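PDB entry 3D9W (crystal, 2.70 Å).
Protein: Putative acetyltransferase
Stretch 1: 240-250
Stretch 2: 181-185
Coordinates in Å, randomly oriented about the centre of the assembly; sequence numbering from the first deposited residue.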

# COMPACT_ATOMS: atom_id res chain seq x y z
N LEU A 240 7.18 -17.66 4.78
CA LEU A 240 7.97 -16.44 4.69
C LEU A 240 8.67 -16.36 3.35
O LEU A 240 9.44 -17.25 2.97
CB LEU A 240 9.01 -16.40 5.82
CG LEU A 240 9.91 -15.17 5.86
CD1 LEU A 240 9.08 -13.91 5.97
CD2 LEU A 240 10.85 -15.27 7.04
N ILE A 241 8.39 -15.30 2.61
CA ILE A 241 8.99 -15.13 1.30
C ILE A 241 9.82 -13.87 1.21
O ILE A 241 9.47 -12.84 1.78
CB ILE A 241 7.92 -15.02 0.22
CG1 ILE A 241 6.76 -15.96 0.52
CG2 ILE A 241 8.55 -15.32 -1.14
CD1 ILE A 241 5.55 -15.74 -0.37
N THR A 242 10.92 -13.97 0.49
CA THR A 242 11.80 -12.84 0.26
C THR A 242 12.01 -12.88 -1.25
O THR A 242 12.43 -13.89 -1.80
CB THR A 242 13.14 -12.98 0.99
OG1 THR A 242 12.91 -13.05 2.40
CG2 THR A 242 14.01 -11.79 0.69
N GLU A 243 11.69 -11.78 -1.92
CA GLU A 243 11.80 -11.69 -3.37
C GLU A 243 12.77 -10.58 -3.75
O GLU A 243 12.94 -9.62 -3.01
CB GLU A 243 10.43 -11.37 -3.95
CG GLU A 243 10.27 -11.68 -5.41
CD GLU A 243 8.95 -11.18 -5.95
OE1 GLU A 243 7.96 -11.15 -5.18
OE2 GLU A 243 8.90 -10.82 -7.15
N ARG A 244 13.40 -10.71 -4.92
CA ARG A 244 14.35 -9.71 -5.42
C ARG A 244 13.93 -9.22 -6.80
O ARG A 244 13.18 -9.89 -7.50
CB ARG A 244 15.76 -10.29 -5.42
CG ARG A 244 16.22 -10.64 -4.01
CD ARG A 244 17.63 -11.18 -3.96
NE ARG A 244 17.72 -12.58 -4.38
CZ ARG A 244 17.14 -13.60 -3.75
NH1 ARG A 244 16.41 -13.39 -2.66
NH2 ARG A 244 17.30 -14.85 -4.20
N PRO A 245 14.42 -8.03 -7.21
CA PRO A 245 14.07 -7.45 -8.52
C PRO A 245 14.31 -8.31 -9.78
O PRO A 245 13.69 -8.07 -10.80
CB PRO A 245 14.89 -6.16 -8.55
CG PRO A 245 15.04 -5.81 -7.09
CD PRO A 245 15.36 -7.16 -6.50
N ASP A 246 15.19 -9.30 -9.70
CA ASP A 246 15.45 -10.16 -10.85
C ASP A 246 14.45 -11.33 -10.86
O ASP A 246 14.61 -12.30 -11.61
CB ASP A 246 16.88 -10.71 -10.79
CG ASP A 246 17.06 -11.75 -9.72
OD1 ASP A 246 16.24 -11.79 -8.78
OD2 ASP A 246 18.03 -12.54 -9.80
N GLY A 247 13.44 -11.23 -10.01
CA GLY A 247 12.44 -12.27 -9.96
C GLY A 247 12.76 -13.43 -9.03
O GLY A 247 11.84 -14.05 -8.50
N SER A 248 14.04 -13.72 -8.83
CA SER A 248 14.42 -14.84 -7.96
C SER A 248 13.87 -14.65 -6.55
O SER A 248 13.40 -13.57 -6.19
CB SER A 248 15.94 -15.01 -7.92
OG SER A 248 16.58 -13.89 -7.32
N ALA A 249 13.91 -15.72 -5.76
CA ALA A 249 13.39 -15.67 -4.41
C ALA A 249 13.60 -16.97 -3.64
O ALA A 249 13.97 -18.00 -4.20
CB ALA A 249 11.91 -15.33 -4.44
N ASP A 250 13.38 -16.90 -2.33
CA ASP A 250 13.50 -18.06 -1.46
C ASP A 250 12.42 -17.97 -0.41
O ASP A 250 11.89 -16.90 -0.14
CB ASP A 250 14.88 -18.11 -0.82
CG ASP A 250 15.16 -16.92 0.04
OD1 ASP A 250 14.58 -16.84 1.14
OD2 ASP A 250 15.96 -16.05 -0.40
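Stretch 2 (181-185) QFGRD

Stretch 2 (181-185) laid against the hairpin of stretch 1 (240-250). Stretch 1 runs as a strand from Leu-240 to Glu-243, reverses through a type I beta turn from Arg-244 to Gly-247, and returns as a strand at Ala-249 and Asp-250. Paired backbone bonds hold the two arms together, Thr-242 N to Asp-250 O and Asp-250 N to Thr-242 O, each 3.2 Å; Arg-244 N to Ser-248 O (3.1 Å) and Gly-247 N to Arg-244 O (2.9 Å) close the turn. Stretch 2 arrives extended at Gln-181 and Phe-182, and by Arg-184 its backbone has left the extended form (phi/psi -35/-33). It crosses near the turn end of the hairpin, from Phe-182 beside Asp-246 and Gly-247 to Arg-184, whose side chain then runs back along the hairpin from Glu-243 toward Ile-241. The nearest CA atoms across the stretches belong to the two glycines, Gly-247 CA and Gly-183 CA, 4.5 Å apart, and together the stretches bury 331 Å².

Arg-184 has the most surface covered, 105 Å². Its side chain, with chi1 near -50°, lies along the hairpin face that carries Glu-243, Ile-241 and Ala-249, all three of which direct CA to CB toward stretch 2. The aliphatic part packs first: Arg-184 CG is 3.5 Å from Glu-243 CD, and Arg-184 CD is 3.7 Å from Ala-249 CB. Farther out, Ile-241 CD1 sits over one face of the guanidinium, 3.6 Å from Arg-184 NH1, so a methyl group lies against one face of the charged group, near NH1.

Glu-243, with 49 Å² covered, reaches across with chi1 and chi2 both t and brings its carboxylate to the backbone of stretch 2. Arg-184 N donates a weak hydrogen bond to Glu-243 OE2 (3.3 Å, N-H...O angle 135°), the one hydrogen bond between the stretches. The same oxygen, Glu-243 OE2, lies 3.1 Å from Gly-183 CA, an approach open because Gly-183 has no side chain: an ideal CB there would stand 2.8 Å from Glu-243 OE2 and clash.

Phe-182 has 41 Å² covered beside the turn. Its CA-to-CB bond points sideways, but the ring end comes nearer: Phe-182 CE2 is 4.2 Å from Gly-247 CA and 4.1 Å from Asp-246 O, which meets the ring at its edge, near the ring plane. Gly-247 suits this place on two counts. Its backbone angles (87/-29) would jam a CB against the preceding carbonyl, and an ideal CB on Gly-247 would point toward stretch 2 and clash with Phe-182 CE2 at 2.9 Å. Farther from the ring, Gly-247 O lies 3.8 Å from Arg-184 CA.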

# COMPACT_ATOMS: atom_id res chain seq x y z
N GLN A 181 3.49 -6.45 -13.13
CA GLN A 181 4.74 -6.52 -12.39
C GLN A 181 5.42 -7.84 -12.69
O GLN A 181 4.75 -8.82 -12.97
CB GLN A 181 4.48 -6.44 -10.89
CG GLN A 181 3.66 -7.59 -10.37
CD GLN A 181 3.70 -7.72 -8.86
OE1 GLN A 181 3.50 -6.75 -8.14
NE2 GLN A 181 3.97 -8.93 -8.37
N PHE A 182 6.75 -7.86 -12.64
CA PHE A 182 7.53 -9.08 -12.88
C PHE A 182 7.91 -9.65 -11.52
O PHE A 182 8.43 -8.93 -10.67
CB PHE A 182 8.79 -8.78 -13.68
CG PHE A 182 9.50 -10.01 -14.16
CD1 PHE A 182 9.00 -10.75 -15.23
CD2 PHE A 182 10.64 -10.47 -13.50
CE1 PHE A 182 9.62 -11.94 -15.63
CE2 PHE A 182 11.27 -11.66 -13.90
CZ PHE A 182 10.76 -12.40 -14.96
N GLY A 183 7.66 -10.94 -11.31
CA GLY A 183 7.97 -11.54 -10.03
C GLY A 183 8.11 -13.06 -10.00
O GLY A 183 8.26 -13.70 -11.03
N ARG A 184 8.04 -13.61 -8.79
CA ARG A 184 8.19 -15.05 -8.55
C ARG A 184 7.64 -15.99 -9.62
O ARG A 184 8.20 -17.07 -9.83
CB ARG A 184 7.57 -15.43 -7.21
CG ARG A 184 8.01 -14.58 -6.04
CD ARG A 184 8.26 -15.48 -4.84
NE ARG A 184 7.29 -16.58 -4.77
CZ ARG A 184 6.04 -16.46 -4.34
NH1 ARG A 184 5.58 -15.29 -3.91
NH2 ARG A 184 5.24 -17.53 -4.33
N ASP A 185 6.55 -15.59 -10.27
CA ASP A 185 5.96 -16.42 -11.31
C ASP A 185 6.02 -15.76 -12.69
O ASP A 185 5.18 -16.03 -13.54
CB ASP A 185 4.50 -16.74 -10.97
CG ASP A 185 4.12 -18.17 -11.34
OD1 ASP A 185 4.30 -18.58 -12.51
OD2 ASP A 185 3.64 -18.89 -10.43